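Local coordinates for protein E (PDB 3ZH5), which acts as a multifunctional adhesin of Haemophilus influenzae, binding host epithelial cells and the host proteins vitronectin, laminin and plasminogen, at residues Pro8-Ile17 with Val23-Ser31; Gln40-Leu50 with Arg65-Ala76. All coordinates share one frame; numbering follows the deposited sequence.

Contact 1 (Pro8-Ile17 with Val23-Ser31); sequences PPTDVRSGYI and VNYYIDSES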
loop_
_atom_site.group_PDB
_atom_site.type_symbol
_atom_site.label_atom_id
_atom_site.label_comp_id
_atom_site.label_asym_id
_atom_site.label_seq_id
_atom_site.Cartn_x
_atom_site.Cartn_y
_atom_site.Cartn_z
ATOM N N PRO A 8 5.607 5.100 -14.534
ATOM C CA PRO A 8 5.839 4.186 -13.410
ATOM C C PRO A 8 6.814 3.078 -13.773
ATOM O O PRO A 8 6.633 2.440 -14.818
ATOM C CB PRO A 8 4.457 3.592 -13.160
ATOM C CG PRO A 8 3.502 4.619 -13.643
ATOM C CD PRO A 8 4.176 5.410 -14.716
ATOM N N PRO A 9 7.810 2.819 -12.912
ATOM C CA PRO A 9 8.833 1.833 -13.268
ATOM C C PRO A 9 8.252 0.447 -13.525
ATOM O O PRO A 9 7.305 0.023 -12.843
ATOM C CB PRO A 9 9.757 1.796 -12.053
ATOM C CG PRO A 9 9.277 2.903 -11.106
ATOM C CD PRO A 9 7.876 3.222 -11.492
ATOM N N THR A 10 8.817 -0.233 -14.521
ATOM C CA THR A 10 8.435 -1.596 -14.834
ATOM C C THR A 10 9.274 -2.577 -14.050
ATOM O O THR A 10 8.790 -3.626 -13.635
ATOM C CB THR A 10 8.677 -1.931 -16.323
ATOM O OG1 THR A 10 8.301 -0.825 -17.150
ATOM C CG2 THR A 10 7.888 -3.175 -16.709
ATOM N N ASP A 11 10.548 -2.248 -13.870
ATOM C CA ASP A 11 11.410 -3.040 -13.000
ATOM C C ASP A 11 11.033 -2.839 -11.528
ATOM O O ASP A 11 10.903 -1.706 -11.061
ATOM C CB ASP A 11 12.872 -2.667 -13.220
ATOM C CG ASP A 11 13.385 -3.087 -14.587
ATOM O OD1 ASP A 11 12.757 -3.973 -15.225
ATOM O OD2 ASP A 11 14.426 -2.536 -15.012
ATOM N N VAL A 12 10.867 -3.946 -10.808
ATOM C CA VAL A 12 10.416 -3.911 -9.420
ATOM C C VAL A 12 11.580 -3.876 -8.422
ATOM O O VAL A 12 12.471 -4.734 -8.436
ATOM C CB VAL A 12 9.542 -5.147 -9.127
ATOM C CG1 VAL A 12 8.979 -5.100 -7.734
ATOM C CG2 VAL A 12 8.442 -5.261 -10.174
ATOM N N ARG A 13 11.566 -2.863 -7.564
ATOM C CA ARG A 13 12.485 -2.758 -6.437
ATOM C C ARG A 13 12.423 -3.997 -5.538
ATOM O O ARG A 13 11.349 -4.501 -5.199
ATOM C CB ARG A 13 12.131 -1.500 -5.645
ATOM C CG ARG A 13 12.845 -1.306 -4.320
ATOM C CD ARG A 13 14.198 -0.669 -4.515
ATOM N NE ARG A 13 14.129 0.604 -5.230
ATOM C CZ ARG A 13 13.954 1.791 -4.654
ATOM N NH1 ARG A 13 13.810 1.899 -3.334
ATOM N NH2 ARG A 13 13.920 2.880 -5.407
ATOM N N SER A 14 13.591 -4.488 -5.159
ATOM C CA SER A 14 13.688 -5.641 -4.268
ATOM C C SER A 14 12.839 -5.472 -3.011
ATOM O O SER A 14 12.850 -4.426 -2.344
ATOM C CB SER A 14 15.167 -5.930 -3.921
ATOM O OG SER A 14 15.359 -6.022 -2.518
ATOM N N GLY A 15 12.100 -6.529 -2.695
ATOM C CA GLY A 15 11.189 -6.553 -1.581
ATOM C C GLY A 15 9.771 -6.081 -1.860
ATOM O O GLY A 15 8.900 -6.226 -1.008
ATOM N N TYR A 16 9.520 -5.498 -3.024
ATOM C CA TYR A 16 8.164 -5.035 -3.345
ATOM C C TYR A 16 7.464 -6.151 -4.098
ATOM O O TYR A 16 8.034 -6.767 -4.977
ATOM C CB TYR A 16 8.200 -3.748 -4.169
ATOM C CG TYR A 16 8.601 -2.568 -3.325
ATOM C CD1 TYR A 16 9.920 -2.394 -2.928
ATOM C CD2 TYR A 16 7.652 -1.642 -2.903
ATOM C CE1 TYR A 16 10.291 -1.322 -2.122
ATOM C CE2 TYR A 16 8.008 -0.569 -2.093
ATOM C CZ TYR A 16 9.329 -0.412 -1.708
ATOM O OH TYR A 16 9.698 0.652 -0.912
ATOM N N ILE A 17 6.235 -6.417 -3.712
ATOM C CA ILE A 17 5.471 -7.486 -4.237
ATOM C C ILE A 17 4.364 -6.844 -5.085
ATOM O O ILE A 17 3.523 -6.100 -4.576
ATOM C CB ILE A 17 4.846 -8.330 -3.157
ATOM C CG1 ILE A 17 5.902 -8.857 -2.150
ATOM C CG2 ILE A 17 4.079 -9.487 -3.794
ATOM C CD1 ILE A 17 5.275 -9.698 -1.062
ATOM N N VAL A 23 -0.492 -3.301 -11.935
ATOM C CA VAL A 23 0.956 -3.534 -11.994
ATOM C C VAL A 23 1.740 -2.428 -11.259
ATOM O O VAL A 23 2.951 -2.539 -11.061
ATOM C CB VAL A 23 1.477 -3.699 -13.433
ATOM C CG1 VAL A 23 0.785 -4.900 -14.112
ATOM C CG2 VAL A 23 1.277 -2.428 -14.246
ATOM N N ASN A 24 1.055 -1.377 -10.831
ATOM C CA ASN A 24 1.712 -0.312 -10.051
ATOM C C ASN A 24 1.354 -0.292 -8.586
ATOM O O ASN A 24 1.658 0.677 -7.916
ATOM C CB ASN A 24 1.400 1.046 -10.670
ATOM C CG ASN A 24 1.960 1.141 -12.070
ATOM O OD1 ASN A 24 3.136 0.823 -12.259
ATOM N ND2 ASN A 24 1.124 1.492 -13.065
ATOM N N TYR A 25 0.680 -1.328 -8.117
ATOM C CA TYR A 25 0.304 -1.394 -6.705
ATOM C C TYR A 25 1.156 -2.493 -6.095
ATOM O O TYR A 25 1.211 -3.596 -6.650
ATOM C CB TYR A 25 -1.183 -1.749 -6.584
ATOM C CG TYR A 25 -1.786 -1.472 -5.223
ATOM C CD1 TYR A 25 -1.416 -2.220 -4.138
ATOM C CD2 TYR A 25 -2.748 -0.478 -5.042
ATOM C CE1 TYR A 25 -1.955 -1.977 -2.873
ATOM C CE2 TYR A 25 -3.306 -0.231 -3.800
ATOM C CZ TYR A 25 -2.908 -0.985 -2.716
ATOM O OH TYR A 25 -3.436 -0.750 -1.461
ATOM N N TYR A 26 1.829 -2.201 -4.989
ATOM C CA TYR A 26 2.767 -3.154 -4.383
ATOM C C TYR A 26 2.603 -3.269 -2.858
ATOM O O TYR A 26 2.089 -2.365 -2.196
ATOM C CB TYR A 26 4.216 -2.694 -4.604
ATOM C CG TYR A 26 4.623 -2.472 -6.029
ATOM C CD1 TYR A 26 4.332 -1.274 -6.685
ATOM C CD2 TYR A 26 5.317 -3.457 -6.732
ATOM C CE1 TYR A 26 4.715 -1.066 -8.038
ATOM C CE2 TYR A 26 5.700 -3.251 -8.066
ATOM C CZ TYR A 26 5.418 -2.052 -8.692
ATOM O OH TYR A 26 5.798 -1.872 -10.033
ATOM N N ILE A 27 3.041 -4.389 -2.311
ATOM C CA ILE A 27 3.260 -4.510 -0.854
ATOM C C ILE A 27 4.733 -4.254 -0.613
ATOM O O ILE A 27 5.566 -4.782 -1.334
ATOM C CB ILE A 27 2.996 -5.931 -0.367
ATOM C CG1 ILE A 27 1.520 -6.274 -0.525
ATOM C CG2 ILE A 27 3.489 -6.132 1.094
ATOM C CD1 ILE A 27 1.284 -7.728 -0.499
ATOM N N ASP A 28 5.072 -3.417 0.360
ATOM C CA ASP A 28 6.467 -3.203 0.663
ATOM C C ASP A 28 6.784 -4.265 1.691
ATOM O O ASP A 28 6.341 -4.205 2.862
ATOM C CB ASP A 28 6.719 -1.765 1.116
ATOM C CG ASP A 28 8.106 -1.553 1.739
ATOM O OD1 ASP A 28 8.936 -2.495 1.768
ATOM O OD2 ASP A 28 8.380 -0.396 2.161
ATOM N N SER A 29 7.534 -5.271 1.234
ATOM C CA SER A 29 7.757 -6.482 2.014
ATOM C C SER A 29 8.514 -6.160 3.311
ATOM O O SER A 29 8.281 -6.777 4.349
ATOM C CB SER A 29 8.517 -7.508 1.173
ATOM O OG SER A 29 8.357 -8.796 1.699
ATOM N N GLU A 30 9.371 -5.153 3.242
ATOM C CA GLU A 30 10.254 -4.801 4.349
ATOM C C GLU A 30 9.465 -4.206 5.510
ATOM O O GLU A 30 9.873 -4.339 6.681
ATOM C CB GLU A 30 11.310 -3.802 3.867
ATOM C CG GLU A 30 12.419 -3.486 4.870
ATOM C CD GLU A 30 11.971 -2.507 5.954
ATOM O OE1 GLU A 30 10.917 -1.852 5.758
ATOM O OE2 GLU A 30 12.661 -2.408 7.003
ATOM N N SER A 31 8.351 -3.565 5.174
ATOM C CA SER A 31 7.481 -2.888 6.143
ATOM C C SER A 31 6.552 -3.784 6.966
ATOM O O SER A 31 5.894 -3.302 7.912
ATOM C CB SER A 31 6.610 -1.877 5.374
ATOM O OG SER A 31 5.516 -2.493 4.727
HETATM O O HOH W 1 5.404 0.576 -10.815
HETATM O O HOH W 2 4.837 -1.195 -13.537
#
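P9 O is gripped by two waters that both reach N24 OD1, so that solvent links residues 8-17 to N24, just ahead of the second strand of the β hairpin of strands 16-19 and 25-34. The first water lies 2.8 Å from P9 O and 2.7 Å from N24 OD1. It also sits at the edge of the Y26 ring, in its plane, 2.6 Å from Y26 OH, a hydroxyl also bonded to R18. Y26 reaches this spot because its CG is anti to the carbonyl carbon (chi1 -56°), which brings the ring alongside 8-17, where V12 CG1 rests obliquely against Y26 CE2 at 3.8 Å. The Y16 side chain crosses that of Y26 at about a right angle, and W92 meets both rings. The type II turn from R13 to Y16 leads into the pairing: Y16 lies opposite D28 in a non-hydrogen-bonded pair, and I17 and I27 form the next, hydrogen-bonded pair, I17 N to I27 O at 3.0 Å and I27 N to I17 O at 2.9 Å. The D28 carboxylate gives OD2 to a salt bridge with R68 while stacking on the Y16 ring, the planes 20° apart and D28 OD1 offset toward the rim.

Contact 2 (Gln40-Leu50 with Arg65-Ala76); sequences QIVHFDAVVNL and RSVRQYKILNCA. With EDO (1,2-ethanediol), chain C.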
loop_
_atom_site.group_PDB
_atom_site.type_symbol
_atom_site.label_atom_id
_atom_site.label_comp_id
_atom_site.label_asym_id
_atom_site.label_seq_id
_atom_site.Cartn_x
_atom_site.Cartn_y
_atom_site.Cartn_z
ATOM N N GLN A 40 -2.286 -13.410 13.830
ATOM C CA GLN A 40 -3.095 -13.351 12.605
ATOM C C GLN A 40 -3.204 -11.913 12.097
ATOM O O GLN A 40 -3.670 -11.660 10.982
ATOM C CB GLN A 40 -4.490 -13.952 12.862
ATOM C CG GLN A 40 -4.535 -15.501 12.826
ATOM C CD GLN A 40 -4.333 -16.058 11.405
ATOM O OE1 GLN A 40 -3.304 -15.810 10.778
ATOM N NE2 GLN A 40 -5.337 -16.780 10.887
ATOM N N ILE A 41 -2.735 -10.958 12.908
ATOM C CA ILE A 41 -2.878 -9.563 12.565
ATOM C C ILE A 41 -1.564 -9.060 11.982
ATOM O O ILE A 41 -0.516 -9.235 12.583
ATOM C CB ILE A 41 -3.340 -8.734 13.802
ATOM C CG1 ILE A 41 -4.803 -9.062 14.106
ATOM C CG2 ILE A 41 -3.252 -7.240 13.514
ATOM C CD1 ILE A 41 -5.383 -8.261 15.244
ATOM N N VAL A 42 -1.585 -8.513 10.760
ATOM C CA VAL A 42 -0.341 -8.083 10.144
ATOM C C VAL A 42 -0.432 -6.675 9.681
ATOM O O VAL A 42 -1.369 -6.325 8.974
ATOM C CB VAL A 42 0.035 -8.980 8.905
ATOM C CG1 VAL A 42 1.398 -8.609 8.370
ATOM C CG2 VAL A 42 -0.011 -10.452 9.274
ATOM N N HIS A 43 0.592 -5.892 10.002
ATOM C CA HIS A 43 0.696 -4.503 9.557
ATOM C C HIS A 43 1.641 -4.410 8.366
ATOM O O HIS A 43 2.709 -5.063 8.336
ATOM C CB HIS A 43 1.243 -3.557 10.643
ATOM C CG HIS A 43 0.427 -3.458 11.905
ATOM N ND1 HIS A 43 0.357 -2.302 12.632
ATOM C CD2 HIS A 43 -0.299 -4.373 12.586
ATOM C CE1 HIS A 43 -0.416 -2.485 13.692
ATOM N NE2 HIS A 43 -0.840 -3.734 13.672
ATOM N N PHE A 44 1.284 -3.595 7.377
ATOM C CA PHE A 44 2.144 -3.409 6.199
ATOM C C PHE A 44 1.888 -2.127 5.457
ATOM O O PHE A 44 0.792 -1.596 5.545
ATOM C CB PHE A 44 1.995 -4.587 5.228
ATOM C CG PHE A 44 0.663 -4.670 4.536
ATOM C CD1 PHE A 44 -0.398 -5.336 5.109
ATOM C CD2 PHE A 44 0.505 -4.162 3.264
ATOM C CE1 PHE A 44 -1.612 -5.446 4.438
ATOM C CE2 PHE A 44 -0.713 -4.265 2.598
ATOM C CZ PHE A 44 -1.765 -4.907 3.203
ATOM N N ASP A 45 2.875 -1.624 4.708
ATOM C CA ASP A 45 2.624 -0.536 3.749
ATOM C C ASP A 45 2.250 -1.037 2.358
ATOM O O ASP A 45 2.900 -1.891 1.799
ATOM C CB ASP A 45 3.822 0.387 3.597
ATOM C CG ASP A 45 4.126 1.183 4.852
ATOM O OD1 ASP A 45 3.252 1.275 5.759
ATOM O OD2 ASP A 45 5.236 1.754 4.910
ATOM N N ALA A 46 1.188 -0.485 1.794
ATOM C CA ALA A 46 0.941 -0.641 0.362
ATOM C C ALA A 46 1.608 0.567 -0.282
ATOM O O ALA A 46 1.581 1.655 0.292
ATOM C CB ALA A 46 -0.537 -0.660 0.084
ATOM N N VAL A 47 2.187 0.399 -1.483
ATOM C CA VAL A 47 2.879 1.506 -2.147
ATOM C C VAL A 47 2.397 1.552 -3.584
ATOM O O VAL A 47 2.460 0.545 -4.250
ATOM C CB VAL A 47 4.393 1.319 -2.136
ATOM C CG1 VAL A 47 5.058 2.301 -3.033
ATOM C CG2 VAL A 47 4.914 1.504 -0.692
ATOM N N VAL A 48 1.893 2.698 -4.021
ATOM C CA VAL A 48 1.377 2.849 -5.394
ATOM C C VAL A 48 2.210 3.825 -6.170
ATOM O O VAL A 48 2.326 4.971 -5.768
ATOM C CB VAL A 48 -0.064 3.389 -5.409
ATOM C CG1 VAL A 48 -0.576 3.478 -6.813
ATOM C CG2 VAL A 48 -0.974 2.507 -4.570
ATOM N N ASN A 49 2.782 3.390 -7.297
ATOM C CA ASN A 49 3.431 4.326 -8.197
ATOM C C ASN A 49 2.367 4.915 -9.125
ATOM O O ASN A 49 1.617 4.178 -9.773
ATOM C CB ASN A 49 4.551 3.640 -8.974
ATOM C CG ASN A 49 5.701 3.265 -8.102
ATOM O OD1 ASN A 49 5.903 3.859 -7.043
ATOM N ND2 ASN A 49 6.490 2.286 -8.535
ATOM N N LEU A 50 2.294 6.244 -9.166
ATOM C CA LEU A 50 1.199 6.956 -9.828
ATOM C C LEU A 50 1.393 7.134 -11.324
ATOM O O LEU A 50 2.520 7.190 -11.810
ATOM C CB LEU A 50 1.014 8.346 -9.211
ATOM C CG LEU A 50 0.617 8.389 -7.741
ATOM C CD1 LEU A 50 0.667 9.824 -7.265
ATOM C CD2 LEU A 50 -0.750 7.786 -7.539
ATOM N N ARG A 65 4.890 11.355 -6.887
ATOM C CA ARG A 65 5.016 10.225 -7.811
ATOM C C ARG A 65 4.571 8.891 -7.218
ATOM O O ARG A 65 4.297 7.944 -7.952
ATOM C CB ARG A 65 6.460 10.098 -8.307
ATOM C CG ARG A 65 6.884 11.272 -9.161
ATOM C CD ARG A 65 8.280 11.119 -9.721
ATOM N NE ARG A 65 8.707 12.372 -10.325
ATOM C CZ ARG A 65 9.443 12.469 -11.426
ATOM N NH1 ARG A 65 9.862 11.382 -12.061
ATOM N NH2 ARG A 65 9.767 13.667 -11.893
ATOM N N SER A 66 4.504 8.787 -5.898
ATOM C CA SER A 66 3.967 7.565 -5.303
ATOM C C SER A 66 3.217 7.871 -4.012
ATOM O O SER A 66 3.288 8.974 -3.484
ATOM C CB SER A 66 5.092 6.537 -5.056
ATOM O OG SER A 66 6.013 6.987 -4.039
ATOM N N VAL A 67 2.464 6.889 -3.541
ATOM C CA VAL A 67 1.732 6.993 -2.299
ATOM C C VAL A 67 2.089 5.796 -1.458
ATOM O O VAL A 67 2.181 4.693 -1.953
ATOM C CB VAL A 67 0.229 6.947 -2.565
ATOM C CG1 VAL A 67 -0.537 7.338 -1.321
ATOM C CG2 VAL A 67 -0.102 7.885 -3.699
ATOM N N ARG A 68 2.282 6.005 -0.168
ATOM C CA ARG A 68 2.490 4.907 0.743
ATOM C C ARG A 68 1.316 4.889 1.718
ATOM O O ARG A 68 1.000 5.903 2.341
ATOM C CB ARG A 68 3.819 5.152 1.466
ATOM C CG ARG A 68 4.279 4.085 2.432
ATOM C CD ARG A 68 5.707 4.378 2.895
ATOM N NE ARG A 68 6.779 4.043 1.944
ATOM C CZ ARG A 68 7.290 2.824 1.796
ATOM N NH1 ARG A 68 6.809 1.808 2.501
ATOM N NH2 ARG A 68 8.274 2.613 0.950
ATOM N N GLN A 69 0.668 3.743 1.873
ATOM C CA GLN A 69 -0.481 3.646 2.758
ATOM C C GLN A 69 -0.290 2.555 3.771
ATOM O O GLN A 69 -0.041 1.409 3.419
ATOM C CB GLN A 69 -1.737 3.358 1.979
ATOM C CG GLN A 69 -2.145 4.534 1.136
ATOM C CD GLN A 69 -3.438 4.305 0.420
ATOM O OE1 GLN A 69 -3.629 3.296 -0.258
ATOM N NE2 GLN A 69 -4.333 5.253 0.553
ATOM N N TYR A 70 -0.429 2.933 5.029
ATOM C CA TYR A 70 -0.320 2.000 6.135
ATOM C C TYR A 70 -1.586 1.204 6.277
ATOM O O TYR A 70 -2.685 1.774 6.502
ATOM C CB TYR A 70 -0.102 2.803 7.395
ATOM C CG TYR A 70 0.355 2.012 8.618
ATOM C CD1 TYR A 70 -0.402 0.964 9.122
ATOM C CD2 TYR A 70 1.535 2.327 9.252
ATOM C CE1 TYR A 70 0.040 0.235 10.245
ATOM C CE2 TYR A 70 1.980 1.613 10.354
ATOM C CZ TYR A 70 1.219 0.574 10.855
ATOM O OH TYR A 70 1.707 -0.141 11.976
ATOM N N LYS A 71 -1.457 -0.104 6.155
ATOM C CA LYS A 71 -2.586 -1.030 6.304
ATOM C C LYS A 71 -2.422 -1.950 7.514
ATOM O O LYS A 71 -1.296 -2.294 7.867
ATOM C CB LYS A 71 -2.683 -1.927 5.059
ATOM C CG LYS A 71 -2.753 -1.150 3.762
ATOM C CD LYS A 71 -4.083 -0.388 3.614
ATOM C CE LYS A 71 -4.271 -0.007 2.145
ATOM N NZ LYS A 71 -5.388 0.915 1.925
ATOM N N ILE A 72 -3.550 -2.431 8.049
ATOM C CA ILE A 72 -3.556 -3.479 9.018
ATOM C C ILE A 72 -4.544 -4.506 8.532
ATOM O O ILE A 72 -5.743 -4.201 8.275
ATOM C CB ILE A 72 -3.988 -2.994 10.436
ATOM C CG1 ILE A 72 -3.024 -1.927 10.966
ATOM C CG2 ILE A 72 -4.115 -4.188 11.366
ATOM C CD1 ILE A 72 -3.483 -1.199 12.207
ATOM N N LEU A 73 -4.021 -5.722 8.388
ATOM C CA LEU A 73 -4.798 -6.871 7.962
ATOM C C LEU A 73 -5.027 -7.882 9.070
ATOM O O LEU A 73 -4.086 -8.333 9.721
ATOM C CB LEU A 73 -4.104 -7.540 6.745
ATOM C CG LEU A 73 -4.651 -8.886 6.284
ATOM C CD1 LEU A 73 -5.991 -8.632 5.609
ATOM C CD2 LEU A 73 -3.646 -9.558 5.302
ATOM N N ASN A 74 -6.277 -8.300 9.236
ATOM C CA ASN A 74 -6.597 -9.470 10.026
ATOM C C ASN A 74 -6.834 -10.720 9.144
ATOM O O ASN A 74 -7.833 -10.807 8.443
ATOM C CB ASN A 74 -7.815 -9.186 10.890
ATOM C CG ASN A 74 -8.072 -10.279 11.894
ATOM O OD1 ASN A 74 -7.374 -11.296 11.916
ATOM N ND2 ASN A 74 -9.036 -10.059 12.763
ATOM N N CYS A 75 -5.918 -11.678 9.197
ATOM C CA CYS A 75 -5.954 -12.858 8.328
ATOM C C CYS A 75 -7.084 -13.806 8.680
ATOM O O CYS A 75 -7.433 -14.672 7.879
ATOM C CB CYS A 75 -4.611 -13.624 8.352
ATOM S SG CYS A 75 -3.310 -12.703 7.573
ATOM N N ALA A 76 -7.662 -13.666 9.865
ATOM C CA ALA A 76 -8.733 -14.579 10.287
ATOM C C ALA A 76 -10.102 -14.218 9.642
ATOM O O ALA A 76 -10.953 -15.081 9.438
ATOM C CB ALA A 76 -8.852 -14.580 11.800
HETATM C C1 EDO C . -4.346 -3.930 15.826
HETATM O O1 EDO C . -5.700 -4.335 16.096
HETATM C C2 EDO C . -3.357 -4.934 16.422
HETATM O O2 EDO C . -2.103 -4.949 15.700
#
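With CG anti to its carbonyl carbon (chi1 -61°), H43 places its imidazole beside the hydroxyl of Y70, whose own CG is anti to the backbone N (chi1 -167°), and the two rings meet rim to rim. The resulting hydrogen bond between H43 ND1 and Y70 OH is 2.6 Å long and nearly straight, at 174°. On the far side of the imidazole, H43 NE2 donates to O2 of a 1,2-ethanediol, probably a crystallisation additive. I72, the cross-strand partner of H43, places CG1 over the ring centre in a CH-pi contact, and W33 meets the ring edge to face.

These residues belong to an antiparallel pair, strands 41-50 and 66-74, in regular register from I41 opposite N74 to N49 opposite S66. Further along the same face, R68 NH1 donates to the anti lone pair of D45 OD2 at 2.9 Å, the carboxylate lying at the edge of the guanidinium. V47 CG2 covers one face of that guanidinium, 3.7 Å from R68 CZ, and D28 shares NH1 as a second carboxylate partner.

On the opposite face of the sheet, K71 CB sits over the F44 ring, 3.6 Å from F44 CZ, while L73 CB comes to the ring's edge. K71 then bends away, and its NZ bonds to Q82. V42, F44 and L73 pack on helix 115-128, which the disulfide between C75 and C124 ties to the residue just after the strand.

The other face carries the H43-Y70 and D45-R68 pairs among I41, V47 and I72. There the cation of R68 probably offsets the mutual repulsion of the D45 and D28 carboxylates and helps both stay ionised.

How the contacts relate
The two contacts follow one another in sequence, yet both belong to one antiparallel sheet, their centres about 12 Å apart, because strands 25-34 and 41-50 are neighbours in it. A salt bridge of 2.7 Å from D28 OD2 to R68 NH1 spans strand 41-50, tying the hairpin of contact 1 to the far strand of contact 2. A probable hydrogen bond joins S31 OG to D45 N at 2.8 Å. Packing adds to this, with Y25 OH 3.3 Å from A46 CB and, towards the other end of the strand, P8 CG 3.3 Å from L50 O. Helix 115-128 touches Y25 and I27 of contact 1 as well as the helix-facing side of contact 2, so one helix covers both regions.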